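PDB 6BLD: cytochrome P450 268A2 Cyp268A2 from Mycobacterium marinum, which is a bacterial cytochrome P450, a mostly helical protein that binds protoporphyrin IX with its iron in the interior of the fold. Local coordinates for residues E130-L144 with A380-L393. Sequence-based numbering, arbitrary orientation.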
# COMPACT_ATOMS: atom_id res chain seq x y z
N GLU A 130 0.31 -19.22 -9.51
CA GLU A 130 0.60 -18.20 -10.51
C GLU A 130 -0.20 -18.43 -11.79
O GLU A 130 -0.55 -17.46 -12.48
CB GLU A 130 2.09 -18.17 -10.82
CG GLU A 130 2.51 -17.00 -11.70
CD GLU A 130 4.01 -16.76 -11.68
OE1 GLU A 130 4.73 -17.52 -10.99
OE2 GLU A 130 4.47 -15.81 -12.35
N ASP A 131 -0.51 -19.68 -12.12
CA ASP A 131 -1.29 -19.95 -13.32
C ASP A 131 -2.71 -19.40 -13.20
O ASP A 131 -3.26 -18.89 -14.18
CB ASP A 131 -1.32 -21.45 -13.61
CG ASP A 131 -0.07 -21.94 -14.31
OD1 ASP A 131 0.16 -21.51 -15.46
OD2 ASP A 131 0.68 -22.74 -13.72
N SER A 132 -3.30 -19.49 -12.01
CA SER A 132 -4.62 -18.91 -11.80
C SER A 132 -4.59 -17.39 -11.90
O SER A 132 -5.55 -16.77 -12.37
CB SER A 132 -5.19 -19.34 -10.45
OG SER A 132 -4.55 -18.65 -9.39
N ILE A 133 -3.49 -16.77 -11.46
CA ILE A 133 -3.33 -15.33 -11.65
C ILE A 133 -3.19 -14.99 -13.12
O ILE A 133 -3.76 -14.01 -13.62
CB ILE A 133 -2.13 -14.82 -10.83
CG1 ILE A 133 -2.38 -15.03 -9.33
CG2 ILE A 133 -1.85 -13.35 -11.13
CD1 ILE A 133 -1.16 -14.76 -8.47
N LYS A 134 -2.44 -15.81 -13.86
CA LYS A 134 -2.30 -15.60 -15.30
C LYS A 134 -3.63 -15.81 -16.02
O LYS A 134 -3.94 -15.10 -16.98
CB LYS A 134 -1.24 -16.54 -15.87
CG LYS A 134 0.19 -16.22 -15.44
CD LYS A 134 1.16 -17.28 -15.94
CE LYS A 134 2.60 -16.81 -15.81
NZ LYS A 134 3.51 -17.93 -15.44
N ILE A 135 -4.43 -16.77 -15.56
CA ILE A 135 -5.72 -17.02 -16.19
C ILE A 135 -6.69 -15.89 -15.89
O ILE A 135 -7.48 -15.49 -16.74
CB ILE A 135 -6.26 -18.40 -15.74
CG1 ILE A 135 -5.49 -19.52 -16.44
CG2 ILE A 135 -7.75 -18.52 -16.04
CD1 ILE A 135 -5.45 -20.82 -15.66
N ASN A 136 -6.63 -15.34 -14.67
CA ASN A 136 -7.46 -14.18 -14.35
C ASN A 136 -7.01 -12.95 -15.12
O ASN A 136 -7.85 -12.18 -15.60
CB ASN A 136 -7.43 -13.91 -12.84
CG ASN A 136 -8.43 -14.76 -12.08
OD1 ASN A 136 -9.48 -15.13 -12.60
ND2 ASN A 136 -8.11 -15.06 -10.82
N ALA A 137 -5.70 -12.76 -15.26
CA ALA A 137 -5.19 -11.60 -16.00
C ALA A 137 -5.61 -11.66 -17.46
O ALA A 137 -5.96 -10.63 -18.05
CB ALA A 137 -3.67 -11.53 -15.88
N LYS A 138 -5.58 -12.84 -18.07
CA LYS A 138 -5.97 -12.97 -19.47
C LYS A 138 -7.44 -12.64 -19.67
O LYS A 138 -7.79 -11.92 -20.62
CB LYS A 138 -5.68 -14.39 -19.95
CG LYS A 138 -5.21 -14.49 -21.37
CD LYS A 138 -4.58 -15.85 -21.62
CE LYS A 138 -3.21 -15.63 -22.22
NZ LYS A 138 -3.36 -14.89 -23.52
N GLY A 139 -8.32 -13.16 -18.81
CA GLY A 139 -9.73 -12.88 -18.95
C GLY A 139 -10.08 -11.43 -18.65
O GLY A 139 -11.02 -10.89 -19.24
N ILE A 140 -9.35 -10.80 -17.73
CA ILE A 140 -9.63 -9.40 -17.40
C ILE A 140 -9.28 -8.50 -18.58
O ILE A 140 -10.06 -7.63 -18.96
CB ILE A 140 -8.86 -9.00 -16.13
CG1 ILE A 140 -9.59 -9.52 -14.89
CG2 ILE A 140 -8.72 -7.48 -16.04
CD1 ILE A 140 -8.69 -9.72 -13.69
N VAL A 141 -8.10 -8.70 -19.17
CA VAL A 141 -7.72 -7.91 -20.34
C VAL A 141 -8.63 -8.23 -21.52
O VAL A 141 -8.92 -7.35 -22.34
CB VAL A 141 -6.24 -8.14 -20.68
CG1 VAL A 141 -5.83 -7.32 -21.89
CG2 VAL A 141 -5.36 -7.80 -19.49
N ASP A 142 -9.09 -9.47 -21.63
CA ASP A 142 -10.04 -9.82 -22.68
C ASP A 142 -11.35 -9.07 -22.50
O ASP A 142 -11.90 -8.50 -23.46
CB ASP A 142 -10.28 -11.33 -22.68
CG ASP A 142 -11.24 -11.77 -23.78
OD1 ASP A 142 -11.00 -11.42 -24.95
OD2 ASP A 142 -12.23 -12.47 -23.46
N GLU A 143 -11.88 -9.06 -21.27
CA GLU A 143 -13.11 -8.30 -21.01
C GLU A 143 -12.89 -6.81 -21.18
O GLU A 143 -13.82 -6.10 -21.60
CB GLU A 143 -13.61 -8.60 -19.60
CG GLU A 143 -14.14 -10.02 -19.41
CD GLU A 143 -14.05 -10.49 -17.97
OE1 GLU A 143 -13.74 -11.68 -17.75
OE2 GLU A 143 -14.29 -9.67 -17.06
N LEU A 144 -11.69 -6.31 -20.88
CA LEU A 144 -11.38 -4.91 -21.13
C LEU A 144 -11.41 -4.60 -22.62
O LEU A 144 -11.91 -3.55 -23.04
CB LEU A 144 -10.02 -4.56 -20.53
CG LEU A 144 -9.42 -3.21 -20.95
CD1 LEU A 144 -10.19 -2.06 -20.32
CD2 LEU A 144 -7.94 -3.14 -20.59
N ALA A 380 3.88 -11.21 -8.86
CA ALA A 380 3.26 -12.15 -9.79
C ALA A 380 2.06 -11.53 -10.49
O ALA A 380 1.81 -11.79 -11.67
CB ALA A 380 2.85 -13.43 -9.05
N GLN A 381 1.30 -10.69 -9.78
CA GLN A 381 0.15 -10.03 -10.39
C GLN A 381 0.58 -9.01 -11.44
O GLN A 381 -0.03 -8.92 -12.51
CB GLN A 381 -0.71 -9.37 -9.31
CG GLN A 381 -1.40 -10.35 -8.39
CD GLN A 381 -2.38 -9.66 -7.46
OE1 GLN A 381 -3.24 -8.89 -7.90
NE2 GLN A 381 -2.26 -9.93 -6.17
N LEU A 382 1.63 -8.24 -11.14
CA LEU A 382 2.09 -7.21 -12.07
C LEU A 382 2.72 -7.82 -13.31
O LEU A 382 2.55 -7.31 -14.42
CB LEU A 382 3.07 -6.26 -11.38
CG LEU A 382 2.59 -5.67 -10.06
CD1 LEU A 382 3.74 -5.05 -9.28
CD2 LEU A 382 1.47 -4.66 -10.30
N ARG A 383 3.47 -8.91 -13.15
CA ARG A 383 4.01 -9.61 -14.31
C ARG A 383 2.90 -10.14 -15.21
O ARG A 383 3.00 -10.08 -16.44
CB ARG A 383 4.92 -10.75 -13.85
CG ARG A 383 6.22 -10.31 -13.19
CD ARG A 383 7.20 -11.47 -13.05
NE ARG A 383 6.56 -12.66 -12.49
CZ ARG A 383 6.61 -12.99 -11.20
NH1 ARG A 383 7.26 -12.22 -10.34
NH2 ARG A 383 5.99 -14.08 -10.78
N ALA A 384 1.83 -10.66 -14.61
CA ALA A 384 0.77 -11.28 -15.38
C ALA A 384 -0.11 -10.25 -16.09
O ALA A 384 -0.44 -10.43 -17.26
CB ALA A 384 -0.09 -12.17 -14.48
N ILE A 385 -0.48 -9.17 -15.39
CA ILE A 385 -1.42 -8.22 -15.98
C ILE A 385 -0.74 -7.39 -17.07
O ILE A 385 -1.36 -7.05 -18.08
CB ILE A 385 -2.04 -7.33 -14.88
CG1 ILE A 385 -3.24 -6.55 -15.44
CG2 ILE A 385 -1.01 -6.39 -14.27
CD1 ILE A 385 -4.40 -7.43 -15.85
N PHE A 386 0.54 -7.05 -16.88
CA PHE A 386 1.23 -6.26 -17.89
C PHE A 386 1.67 -7.11 -19.07
O PHE A 386 1.81 -6.59 -20.18
CB PHE A 386 2.42 -5.53 -17.27
CG PHE A 386 2.03 -4.29 -16.51
CD1 PHE A 386 1.61 -3.16 -17.18
CD2 PHE A 386 2.08 -4.27 -15.13
CE1 PHE A 386 1.25 -2.02 -16.49
CE2 PHE A 386 1.71 -3.13 -14.43
CZ PHE A 386 1.30 -2.00 -15.11
N GLY A 387 1.89 -8.41 -18.85
CA GLY A 387 2.15 -9.29 -19.97
C GLY A 387 0.92 -9.52 -20.82
O GLY A 387 1.00 -9.60 -22.05
N GLU A 388 -0.25 -9.61 -20.18
CA GLU A 388 -1.49 -9.79 -20.93
C GLU A 388 -1.92 -8.52 -21.64
O GLU A 388 -2.49 -8.58 -22.73
CB GLU A 388 -2.60 -10.28 -20.00
CG GLU A 388 -2.49 -11.74 -19.61
CD GLU A 388 -2.24 -12.63 -20.81
OE1 GLU A 388 -2.87 -12.42 -21.87
OE2 GLU A 388 -1.40 -13.55 -20.70
N LEU A 389 -1.66 -7.35 -21.04
CA LEU A 389 -1.95 -6.10 -21.72
C LEU A 389 -1.10 -5.95 -22.97
O LEU A 389 -1.53 -5.32 -23.95
CB LEU A 389 -1.72 -4.92 -20.77
CG LEU A 389 -2.78 -4.70 -19.69
CD1 LEU A 389 -2.28 -3.74 -18.62
CD2 LEU A 389 -4.09 -4.20 -20.30
N LEU A 390 0.11 -6.52 -22.97
CA LEU A 390 0.95 -6.48 -24.16
C LEU A 390 0.60 -7.60 -25.14
O LEU A 390 0.83 -7.46 -26.34
CB LEU A 390 2.42 -6.56 -23.77
CG LEU A 390 2.97 -5.37 -22.99
CD1 LEU A 390 4.49 -5.39 -22.97
CD2 LEU A 390 2.46 -4.06 -23.57
N VAL A 391 0.05 -8.71 -24.64
CA VAL A 391 -0.35 -9.81 -25.52
C VAL A 391 -1.61 -9.44 -26.28
O VAL A 391 -1.69 -9.62 -27.50
CB VAL A 391 -0.53 -11.11 -24.71
CG1 VAL A 391 -1.52 -12.04 -25.40
CG2 VAL A 391 0.80 -11.80 -24.51
N GLN A 392 -2.61 -8.89 -25.59
CA GLN A 392 -3.92 -8.67 -26.18
C GLN A 392 -4.09 -7.27 -26.75
O GLN A 392 -4.69 -7.11 -27.82
CB GLN A 392 -5.01 -8.94 -25.13
CG GLN A 392 -4.89 -10.29 -24.45
CD GLN A 392 -6.21 -10.77 -23.88
OE1 GLN A 392 -7.28 -10.42 -24.37
NE2 GLN A 392 -6.14 -11.58 -22.83
N LEU A 393 -3.58 -6.24 -26.07
CA LEU A 393 -3.78 -4.85 -26.46
C LEU A 393 -2.42 -4.17 -26.63
O LEU A 393 -2.00 -3.37 -25.78
CB LEU A 393 -4.63 -4.11 -25.42
CG LEU A 393 -6.01 -4.73 -25.26
CD1 LEU A 393 -6.88 -3.93 -24.30
CD2 LEU A 393 -6.67 -4.84 -26.62
O HOH W 1 2.51 -14.03 -13.07
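The guanidinium of Arg-383 has Ala-380 CA of its own helix over one face, toward the rim, while the carboxylate of Glu-130 comes to its edge. NH2 donates to Glu-130 OE2 at 2.8 Å in a nearly straight salt bridge. The acceptor lies in the guanidinium plane, but the donor stands above the carboxylate plane, the two groups being turned 57° apart. With CG anti to the backbone N and an extended chain, Glu-130 reaches across to this bond. A water donates to the same OE2 and to Ala-380 O, tying the carboxylate to the second backbone as well; Lys-134 NZ adds a long ion pair.

Farther along the contact, the amide of Gln-392 turns both NE2 and OE1 to helix 123-147, with Val-141 over one face. Its NE2 gives a bent bond (2.8 Å, 136°) to Lys-138 O, which also accepts the helical N-H of Asp-142, whereas OE1 rests beside Asp-142 CA. Lys-138 carries CG over a face of the Glu-388 carboxylate, above OE1, then bends past the oxygen edge, and NZ meets OE1 on the syn side in a salt bridge of 3.0 Å.

Alongside these polar groups, Ile-133 CG2 packs on Gln-381 CA and Ala-384 CB, and Ala-137 CB is 3.9 Å from Ala-384 CB; the axes approach to 8.5 Å at a crossing angle of -38°. Val-141 enters as a knob into the hole formed by Ile-385, Glu-388, Leu-389 and Gln-392, its CG2 being 3.8 Å from Ile-385 CD1. Beyond it, Leu-144 CD2 touches Leu-389 and Leu-393.

The contact thus joins helices D (123-147) and L (375-392) in the D-E-I-L four-helix bundle of the P450 fold. Gln-381 touches the haem, helix 160-170 (E) borders Ile-133 and Ile-385, and helices 247-278 (I) and 290-305 pack against Leu-382.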